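Local coordinates for single-stranded DNA-binding protein (Thermus aquaticus, PDB 2FXQ) that binds single-stranded DNA as a homodimer with two OB folds in each chain, and probably recruits partner proteins during DNA replication, recombination and repair, at residues V56-Q62 with Q98-I104; L14-P18 with L69-G73; N129-G135 with L195-L201. All coordinates share one frame; numbering follows the deposited sequence.

In the fold
From the N terminus, strand 5-14 runs into 14-18, the first half of contact 2. The chain passes through strands 28-41 and 47-59, and at 56-62 opens contact 1 before reaching 69-73, where contact 2 closes; strand 75-84 follows, and 98-104 closes contact 1. The two loops cross, contact 1 joining two strands of the first OB fold, contact 2 two loops, and they touch where Ile104 CD1 meets Leu70 CD1 at 3.9 Å. Contact 3 comes in series: 129-135 opens the second OB fold and 195-201 closes its loop. Contacts 1 and 3 meet through Val99 CG2 and Leu201 CD1, 3.8 Å apart, whereas contacts 2 and 3 stay about 13 Å apart at their nearest atoms.

Contact 1 of 3, residues V56-Q62 with Q98-I104; sequences VRLLGRQ and QVRAEFI
Two backbone bonds join 56-59 to 98-101 as parallel neighbours, Arg57 N to Val99 O at 2.9 Å and Ala101 N to Arg57 O at 3.0 Å. Beyond them the strands part, and a water bridges Leu59 N and Ala101 O. This parallel pairing is the one that closes the OB barrel. Apolar contacts lie on the face of Val56 and Val99: Ala101 CB sits 3.8 Å from Val56 CG1 and equally close to Leu58 CD1, while Leu58 CD2 meets Ile104 CD1 where the two side chains cross at about a right angle. Toward the other face, Leu59 CD1 rests 3.4 Å above Arg100 CZ, over the centre of the guanidinium, whose NH1 is paired with Glu83; Arg57 turns to Asp31. The third polar link comes from the helix start. Gln62, bent at chi2 (-75°), brings OE1 to Ile104 N at 3.1 Å, the donor standing above the carbonyl plane, and OE1 also accepts from Trp66 NE1. A leucine at Gln62 would probably leave both Ile104 N and Trp66 NE1 without their acceptor. One amide oxygen thus pins the helix to the chain just past the corner at Glu102, where its pairing with 56-59 has ended.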
loop_
_atom_site.group_PDB
_atom_site.type_symbol
_atom_site.label_atom_id
_atom_site.label_comp_id
_atom_site.label_asym_id
_atom_site.label_seq_id
_atom_site.Cartn_x
_atom_site.Cartn_y
_atom_site.Cartn_z
ATOM N N VAL A 56 11.778 7.917 11.308
ATOM C CA VAL A 56 11.451 8.515 10.023
ATOM C C VAL A 56 12.190 9.853 9.973
ATOM O O VAL A 56 11.961 10.732 10.842
ATOM C CB VAL A 56 9.933 8.736 9.872
ATOM C CG1 VAL A 56 9.582 9.513 8.558
ATOM C CG2 VAL A 56 9.213 7.353 9.817
ATOM N N ARG A 57 12.966 10.041 8.920
ATOM C CA ARG A 57 13.686 11.307 8.775
ATOM C C ARG A 57 13.094 12.179 7.661
ATOM O O ARG A 57 12.980 11.710 6.507
ATOM C CB ARG A 57 15.134 10.997 8.412
ATOM C CG ARG A 57 15.970 12.260 8.142
ATOM C CD ARG A 57 17.463 11.956 8.236
ATOM N NE ARG A 57 17.837 11.891 9.659
ATOM C CZ ARG A 57 19.097 11.800 10.089
ATOM N NH1 ARG A 57 20.090 11.701 9.222
ATOM N NH2 ARG A 57 19.364 11.801 11.373
ATOM N N LEU A 58 12.765 13.436 8.012
ATOM C CA LEU A 58 12.492 14.479 7.020
ATOM C C LEU A 58 13.675 15.337 6.869
ATOM O O LEU A 58 14.309 15.773 7.882
ATOM C CB LEU A 58 11.310 15.375 7.480
ATOM C CG LEU A 58 9.897 14.746 7.534
ATOM C CD1 LEU A 58 9.816 13.431 8.316
ATOM C CD2 LEU A 58 8.910 15.772 8.131
ATOM N N LEU A 59 13.995 15.611 5.624
ATOM C CA LEU A 59 15.119 16.533 5.353
ATOM C C LEU A 59 14.707 17.687 4.504
ATOM O O LEU A 59 13.929 17.489 3.581
ATOM C CB LEU A 59 16.173 15.792 4.548
ATOM C CG LEU A 59 17.208 14.884 5.183
ATOM C CD1 LEU A 59 18.242 14.499 4.077
ATOM C CD2 LEU A 59 17.963 15.586 6.298
ATOM N N GLY A 60 15.282 18.885 4.728
ATOM C CA GLY A 60 15.072 19.996 3.818
ATOM C C GLY A 60 13.634 20.533 3.967
ATOM O O GLY A 60 13.154 20.752 5.066
ATOM N N ARG A 61 12.947 20.728 2.852
ATOM C CA ARG A 61 11.678 21.474 2.844
ATOM C C ARG A 61 10.573 20.868 3.729
ATOM O O ARG A 61 9.867 21.610 4.427
ATOM C CB ARG A 61 11.155 21.573 1.421
ATOM C CG ARG A 61 10.207 22.699 1.195
ATOM C CD ARG A 61 9.451 22.564 -0.137
ATOM N NE ARG A 61 10.340 22.615 -1.302
ATOM C CZ ARG A 61 10.555 23.698 -2.068
ATOM N NH1 ARG A 61 9.952 24.861 -1.814
ATOM N NH2 ARG A 61 11.389 23.613 -3.097
ATOM N N GLN A 62 10.415 19.542 3.697
ATOM C CA GLN A 62 9.442 18.886 4.618
ATOM C C GLN A 62 9.819 19.109 6.080
ATOM O O GLN A 62 8.961 19.267 6.913
ATOM C CB GLN A 62 9.336 17.392 4.375
ATOM C CG GLN A 62 8.488 16.986 3.116
ATOM C CD GLN A 62 6.934 17.136 3.296
ATOM O OE1 GLN A 62 6.322 16.632 4.256
ATOM N NE2 GLN A 62 6.312 17.822 2.342
ATOM N N GLN A 98 16.407 3.145 8.139
ATOM C CA GLN A 98 15.421 4.154 8.509
ATOM C C GLN A 98 14.524 4.451 7.306
ATOM O O GLN A 98 14.834 4.049 6.194
ATOM C CB GLN A 98 16.083 5.443 9.034
ATOM C CG GLN A 98 16.645 6.309 7.972
ATOM C CD GLN A 98 17.449 7.534 8.484
ATOM O OE1 GLN A 98 17.545 7.792 9.680
ATOM N NE2 GLN A 98 17.999 8.284 7.548
ATOM N N VAL A 99 13.455 5.171 7.557
ATOM C CA VAL A 99 12.553 5.567 6.470
ATOM C C VAL A 99 12.957 7.002 6.181
ATOM O O VAL A 99 12.928 7.828 7.089
ATOM C CB VAL A 99 11.111 5.552 6.921
ATOM C CG1 VAL A 99 10.181 6.145 5.784
ATOM C CG2 VAL A 99 10.747 4.114 7.336
ATOM N N ARG A 100 13.264 7.316 4.930
ATOM C CA ARG A 100 13.408 8.719 4.523
ATOM C C ARG A 100 12.045 9.128 3.974
ATOM O O ARG A 100 11.586 8.567 2.962
ATOM C CB ARG A 100 14.491 8.840 3.433
ATOM C CG ARG A 100 14.444 10.206 2.726
ATOM C CD ARG A 100 15.139 11.357 3.436
ATOM N NE ARG A 100 15.943 12.098 2.446
ATOM C CZ ARG A 100 17.222 11.836 2.152
ATOM N NH1 ARG A 100 17.905 10.883 2.808
ATOM N NH2 ARG A 100 17.832 12.564 1.226
ATOM N N ALA A 101 11.384 10.098 4.615
ATOM C CA ALA A 101 10.064 10.497 4.168
ATOM C C ALA A 101 10.204 11.344 2.905
ATOM O O ALA A 101 11.034 12.275 2.812
ATOM C CB ALA A 101 9.309 11.279 5.240
ATOM N N GLU A 102 9.317 11.029 1.967
ATOM C CA GLU A 102 9.054 11.824 0.778
ATOM C C GLU A 102 8.125 12.948 1.241
ATOM O O GLU A 102 8.359 14.141 0.939
ATOM C CB GLU A 102 8.431 10.940 -0.328
ATOM C CG GLU A 102 9.378 10.609 -1.503
ATOM C CD GLU A 102 10.468 9.532 -1.220
ATOM O OE1 GLU A 102 11.566 9.906 -0.700
ATOM O OE2 GLU A 102 10.264 8.304 -1.532
ATOM N N PHE A 103 7.120 12.617 2.046
ATOM C CA PHE A 103 6.288 13.677 2.684
ATOM C C PHE A 103 5.582 13.017 3.838
ATOM O O PHE A 103 5.541 11.771 3.932
ATOM C CB PHE A 103 5.200 14.249 1.739
ATOM C CG PHE A 103 4.191 13.211 1.270
ATOM C CD1 PHE A 103 3.019 12.990 1.982
ATOM C CD2 PHE A 103 4.424 12.478 0.125
ATOM C CE1 PHE A 103 2.150 12.023 1.602
ATOM C CE2 PHE A 103 3.506 11.552 -0.326
ATOM C CZ PHE A 103 2.390 11.303 0.418
ATOM N N ILE A 104 5.034 13.845 4.718
ATOM C CA ILE A 104 4.154 13.335 5.765
ATOM C C ILE A 104 2.854 14.139 5.764
ATOM O O ILE A 104 2.807 15.245 5.203
ATOM C CB ILE A 104 4.826 13.410 7.190
ATOM C CG1 ILE A 104 5.033 14.896 7.620
ATOM C CG2 ILE A 104 6.141 12.592 7.222
ATOM C CD1 ILE A 104 5.304 15.019 9.066
HETATM O O HOH W 1 12.487 14.300 3.508
HETATM O O HOH W 2 3.103 17.457 3.480
#

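Contact 2 of 3, residues L14-P18 with L69-G73; sequences LTARP and LLEKG
Leu14 reaches across to the backbone of 69-73, and its CB, CG and CD1 each meet that segment. Leu14 CB lies 3.6 Å from Glu71 O; CG stays near the same oxygen; CD1 comes to 3.3 Å from Glu71 O and, at its other contact, to 3.9 Å from Leu70 CB. With CG anti to its own carbonyl carbon, chi1 -73° turns CD1 toward these two atoms, across the Leu70 side chain. Gly73 N donates to Leu14 O at 2.7 Å, the donor tilted 25° from the carbonyl plane. Leu70 CB is also met by Pro18 CG at 3.8 Å, the two side chains crossing at about a right angle. Here the loop leaving the first strand of the OB fold packs on the one that leads from helix 61-66 into strand 75-84, and Leu14, Leu70 and Pro18 continue into the barrel interior through Leu32 and Ile76. On the outer side Lys72 extends along 14-17: CB lies 3.7 Å from Arg17 N, CG passes Leu14 O, and CE approaches Thr15 O at 3.6 Å. Arg17 leads its guanidinium away to Asp19, its CG resting 3.7 Å from Leu70 O.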
loop_
_atom_site.group_PDB
_atom_site.type_symbol
_atom_site.label_atom_id
_atom_site.label_comp_id
_atom_site.label_asym_id
_atom_site.label_seq_id
_atom_site.Cartn_x
_atom_site.Cartn_y
_atom_site.Cartn_z
ATOM N N LEU A 14 3.677 9.303 17.176
ATOM C CA LEU A 14 4.955 9.843 17.641
ATOM C C LEU A 14 5.214 9.509 19.138
ATOM O O LEU A 14 4.361 9.736 20.042
ATOM C CB LEU A 14 5.002 11.358 17.423
ATOM C CG LEU A 14 5.176 11.846 15.966
ATOM C CD1 LEU A 14 4.850 13.343 15.890
ATOM C CD2 LEU A 14 6.662 11.653 15.455
ATOM N N THR A 15 6.397 8.963 19.395
ATOM C CA THR A 15 6.763 8.591 20.747
ATOM C C THR A 15 7.506 9.673 21.478
ATOM O O THR A 15 7.790 9.474 22.654
ATOM C CB THR A 15 7.642 7.335 20.807
ATOM O OG1 THR A 15 8.803 7.562 19.972
ATOM C CG2 THR A 15 6.895 6.152 20.205
ATOM N N ALA A 16 7.826 10.779 20.805
ATOM C CA ALA A 16 8.421 11.956 21.424
ATOM C C ALA A 16 8.094 13.136 20.569
ATOM O O ALA A 16 7.818 12.993 19.374
ATOM C CB ALA A 16 9.977 11.811 21.573
ATOM N N ARG A 17 8.154 14.337 21.139
ATOM C CA ARG A 17 7.972 15.530 20.322
ATOM C C ARG A 17 9.168 15.726 19.370
ATOM O O ARG A 17 10.297 15.749 19.860
ATOM C CB ARG A 17 7.837 16.749 21.265
ATOM C CG ARG A 17 7.410 18.065 20.601
ATOM C CD ARG A 17 7.494 19.278 21.573
ATOM N NE ARG A 17 8.889 19.698 21.791
ATOM C CZ ARG A 17 9.459 19.860 22.982
ATOM N NH1 ARG A 17 8.735 19.694 24.093
ATOM N NH2 ARG A 17 10.753 20.234 23.069
ATOM N N PRO A 18 8.951 15.825 18.043
ATOM C CA PRO A 18 10.044 16.111 17.104
ATOM C C PRO A 18 10.563 17.531 17.240
ATOM O O PRO A 18 9.728 18.481 17.193
ATOM C CB PRO A 18 9.385 15.962 15.718
ATOM C CG PRO A 18 8.097 15.280 15.921
ATOM C CD PRO A 18 7.668 15.621 17.341
ATOM N N LEU A 69 5.254 21.985 14.422
ATOM C CA LEU A 69 3.838 21.723 14.383
ATOM C C LEU A 69 3.452 20.390 14.978
ATOM O O LEU A 69 2.226 20.159 15.185
ATOM C CB LEU A 69 3.305 21.801 12.953
ATOM C CG LEU A 69 3.399 23.221 12.378
ATOM C CD1 LEU A 69 2.992 23.220 10.902
ATOM C CD2 LEU A 69 2.527 24.210 13.232
ATOM N N LEU A 70 4.431 19.510 15.253
ATOM C CA LEU A 70 4.067 18.092 15.640
ATOM C C LEU A 70 4.217 17.791 17.141
ATOM O O LEU A 70 5.070 18.409 17.792
ATOM C CB LEU A 70 4.887 17.056 14.846
ATOM C CG LEU A 70 4.914 17.240 13.339
ATOM C CD1 LEU A 70 5.841 16.195 12.736
ATOM C CD2 LEU A 70 3.521 17.145 12.841
ATOM N N GLU A 71 3.355 16.895 17.655
ATOM C CA GLU A 71 3.304 16.556 19.090
ATOM C C GLU A 71 3.534 15.095 19.358
ATOM O O GLU A 71 3.128 14.244 18.573
ATOM C CB GLU A 71 1.914 16.812 19.674
ATOM C CG GLU A 71 1.408 18.252 19.576
ATOM C CD GLU A 71 2.004 19.179 20.622
ATOM O OE1 GLU A 71 1.553 20.343 20.697
ATOM O OE2 GLU A 71 2.947 18.767 21.342
ATOM N N LYS A 72 4.094 14.819 20.527
ATOM C CA LYS A 72 4.183 13.456 21.011
ATOM C C LYS A 72 2.783 12.928 21.080
ATOM O O LYS A 72 1.883 13.660 21.500
ATOM C CB LYS A 72 4.802 13.459 22.427
ATOM C CG LYS A 72 4.727 12.097 23.109
ATOM C CD LYS A 72 5.458 12.135 24.450
ATOM C CE LYS A 72 5.370 10.708 25.013
ATOM N NZ LYS A 72 6.308 10.570 26.129
ATOM N N GLY A 73 2.554 11.681 20.662
ATOM C CA GLY A 73 1.194 11.154 20.755
ATOM C C GLY A 73 0.398 11.333 19.458
ATOM O O GLY A 73 -0.659 10.740 19.287
HETATM O O HOH W 3 7.334 19.285 14.857
HETATM O O HOH W 4 7.198 20.097 17.931
#

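Contact 3 of 3, residues N129-G135 with L195-L201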
loop_
_atom_site.group_PDB
_atom_site.type_symbol
_atom_site.label_atom_id
_atom_site.label_comp_id
_atom_site.label_asym_id
_atom_site.label_seq_id
_atom_site.Cartn_x
_atom_site.Cartn_y
_atom_site.Cartn_z
ATOM N N ASN A 129 1.445 -0.370 7.737
ATOM C CA ASN A 129 2.870 -0.513 7.763
ATOM C C ASN A 129 3.099 -1.391 6.557
ATOM O O ASN A 129 2.882 -2.599 6.617
ATOM C CB ASN A 129 3.227 -1.207 9.057
ATOM C CG ASN A 129 4.613 -1.744 9.062
ATOM O OD1 ASN A 129 5.357 -1.475 8.129
ATOM N ND2 ASN A 129 5.005 -2.446 10.150
ATOM N N GLN A 130 3.414 -0.782 5.431
ATOM C CA GLN A 130 3.573 -1.515 4.179
ATOM C C GLN A 130 4.862 -1.126 3.489
ATOM O O GLN A 130 5.218 0.070 3.429
ATOM C CB GLN A 130 2.408 -1.216 3.195
ATOM C CG GLN A 130 2.586 -1.964 1.761
ATOM C CD GLN A 130 1.272 -2.310 1.012
ATOM O OE1 GLN A 130 0.620 -3.345 1.285
ATOM N NE2 GLN A 130 0.900 -1.448 0.065
ATOM N N VAL A 131 5.585 -2.125 2.946
ATOM C CA VAL A 131 6.736 -1.815 2.170
ATOM C C VAL A 131 6.584 -2.528 0.806
ATOM O O VAL A 131 6.088 -3.653 0.756
ATOM C CB VAL A 131 7.988 -2.448 2.906
ATOM C CG1 VAL A 131 9.226 -2.274 2.016
ATOM C CG2 VAL A 131 8.215 -1.773 4.333
ATOM N N ILE A 132 6.971 -1.844 -0.292
ATOM C CA ILE A 132 6.999 -2.485 -1.613
ATOM C C ILE A 132 8.452 -2.359 -2.086
ATOM O O ILE A 132 8.995 -1.233 -2.169
ATOM C CB ILE A 132 6.049 -1.823 -2.578
ATOM C CG1 ILE A 132 4.604 -1.959 -2.045
ATOM C CG2 ILE A 132 6.165 -2.539 -3.994
ATOM C CD1 ILE A 132 3.509 -1.229 -3.002
ATOM N N LEU A 133 9.093 -3.503 -2.399
ATOM C CA LEU A 133 10.448 -3.441 -2.919
ATOM C C LEU A 133 10.466 -4.230 -4.216
ATOM O O LEU A 133 9.807 -5.271 -4.328
ATOM C CB LEU A 133 11.469 -4.151 -1.974
ATOM C CG LEU A 133 11.564 -3.654 -0.520
ATOM C CD1 LEU A 133 12.542 -4.493 0.352
ATOM C CD2 LEU A 133 11.961 -2.157 -0.509
ATOM N N MET A 134 11.281 -3.800 -5.165
ATOM C CA MET A 134 11.540 -4.691 -6.298
ATOM C C MET A 134 13.016 -4.565 -6.577
ATOM O O MET A 134 13.555 -3.418 -6.706
ATOM C CB MET A 134 10.768 -4.263 -7.540
ATOM C CG MET A 134 10.773 -5.467 -8.653
ATOM S SD MET A 134 9.686 -5.006 -9.955
ATOM C CE MET A 134 8.174 -5.708 -9.527
ATOM N N GLY A 135 13.686 -5.709 -6.715
ATOM C CA GLY A 135 15.142 -5.654 -6.947
ATOM C C GLY A 135 15.663 -7.034 -7.356
ATOM O O GLY A 135 14.914 -7.807 -7.959
ATOM N N LEU A 195 12.946 -10.003 -7.868
ATOM C CA LEU A 195 11.979 -10.282 -6.833
ATOM C C LEU A 195 11.165 -9.028 -6.545
ATOM O O LEU A 195 11.733 -7.954 -6.290
ATOM C CB LEU A 195 12.711 -10.725 -5.569
ATOM C CG LEU A 195 11.828 -11.257 -4.437
ATOM C CD1 LEU A 195 11.028 -12.500 -4.918
ATOM C CD2 LEU A 195 12.696 -11.563 -3.178
ATOM N N LEU A 196 9.828 -9.192 -6.483
ATOM C CA LEU A 196 8.929 -8.155 -5.932
ATOM C C LEU A 196 8.507 -8.556 -4.513
ATOM O O LEU A 196 8.088 -9.703 -4.300
ATOM C CB LEU A 196 7.678 -8.095 -6.838
ATOM C CG LEU A 196 6.481 -7.225 -6.316
ATOM C CD1 LEU A 196 6.915 -5.739 -6.254
ATOM C CD2 LEU A 196 5.289 -7.349 -7.259
ATOM N N VAL A 197 8.660 -7.658 -3.535
ATOM C CA VAL A 197 8.278 -8.008 -2.170
ATOM C C VAL A 197 7.171 -7.047 -1.752
ATOM O O VAL A 197 7.336 -5.839 -1.927
ATOM C CB VAL A 197 9.403 -7.706 -1.286
ATOM C CG1 VAL A 197 9.102 -8.006 0.245
ATOM C CG2 VAL A 197 10.709 -8.523 -1.756
ATOM N N ILE A 198 6.100 -7.574 -1.151
ATOM C CA ILE A 198 5.132 -6.723 -0.490
ATOM C C ILE A 198 5.289 -7.132 0.979
ATOM O O ILE A 198 5.165 -8.310 1.289
ATOM C CB ILE A 198 3.646 -6.931 -0.982
ATOM C CG1 ILE A 198 3.476 -7.022 -2.540
ATOM C CG2 ILE A 198 2.677 -5.901 -0.250
ATOM C CD1 ILE A 198 3.687 -5.759 -3.331
ATOM N N GLY A 199 5.614 -6.199 1.857
ATOM C CA GLY A 199 5.848 -6.631 3.219
ATOM C C GLY A 199 5.572 -5.515 4.202
ATOM O O GLY A 199 4.815 -4.618 3.909
ATOM N N ARG A 200 6.231 -5.578 5.344
ATOM C CA ARG A 200 6.012 -4.579 6.381
ATOM C C ARG A 200 7.328 -4.439 7.113
ATOM O O ARG A 200 8.169 -5.342 7.079
ATOM C CB ARG A 200 4.891 -5.044 7.327
ATOM C CG ARG A 200 5.100 -6.375 8.005
ATOM C CD ARG A 200 3.889 -6.658 8.924
ATOM N NE ARG A 200 4.023 -7.969 9.528
ATOM C CZ ARG A 200 3.101 -8.519 10.319
ATOM N NH1 ARG A 200 1.994 -7.862 10.644
ATOM N NH2 ARG A 200 3.317 -9.700 10.840
ATOM N N LEU A 201 7.457 -3.352 7.853
ATOM C CA LEU A 201 8.729 -3.081 8.529
ATOM C C LEU A 201 8.624 -3.584 9.950
ATOM O O LEU A 201 7.627 -3.307 10.633
ATOM C CB LEU A 201 8.899 -1.564 8.582
ATOM C CG LEU A 201 9.925 -0.904 7.706
ATOM C CD1 LEU A 201 10.412 0.437 8.397
ATOM C CD2 LEU A 201 11.163 -1.745 7.419
HETATM O O HOH W 5 1.850 -5.241 3.158
#
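Asn129 turns OD1 and ND2 toward the backbone of Leu201 and grips it twice: OD1 accepts from Leu201 N at 2.8 Å in a nearly straight bond, and ND2 donates to Leu201 O at 2.8 Å, on a lone pair and in the plane of both groups. CG held anti to the backbone N (chi1 165°) carries the amide across to that strand, and the two bonds fix its rotation. ND2 has a second acceptor in Asp38, and Leu201 O a second donor in His54. Farther along, antiparallel pairing joins the strands up to Gly135 and Leu195. On one face Ile132 lies side by side with Ile198 and with Leu196, pointing the same way, and Met134, bent at chi3, crosses Leu196 obliquely to set CE 3.5 Å from Leu196 CD1. On the other face Val131 CG2 meets Leu201 CG at 3.9 Å, and Leu133 and Val197 touch through their CB atoms. Gln130 OE1 and Gly199 O share a water. Leu133 and Val197 face strands 151-160 and 171-179 in the interior of the second OB barrel; strand 5-14 pairs antiparallel with 129-135, strand 213-225 flanks 195-201, and Phe77 and Glu79 of the second subunit pack on Leu196 and Ile132.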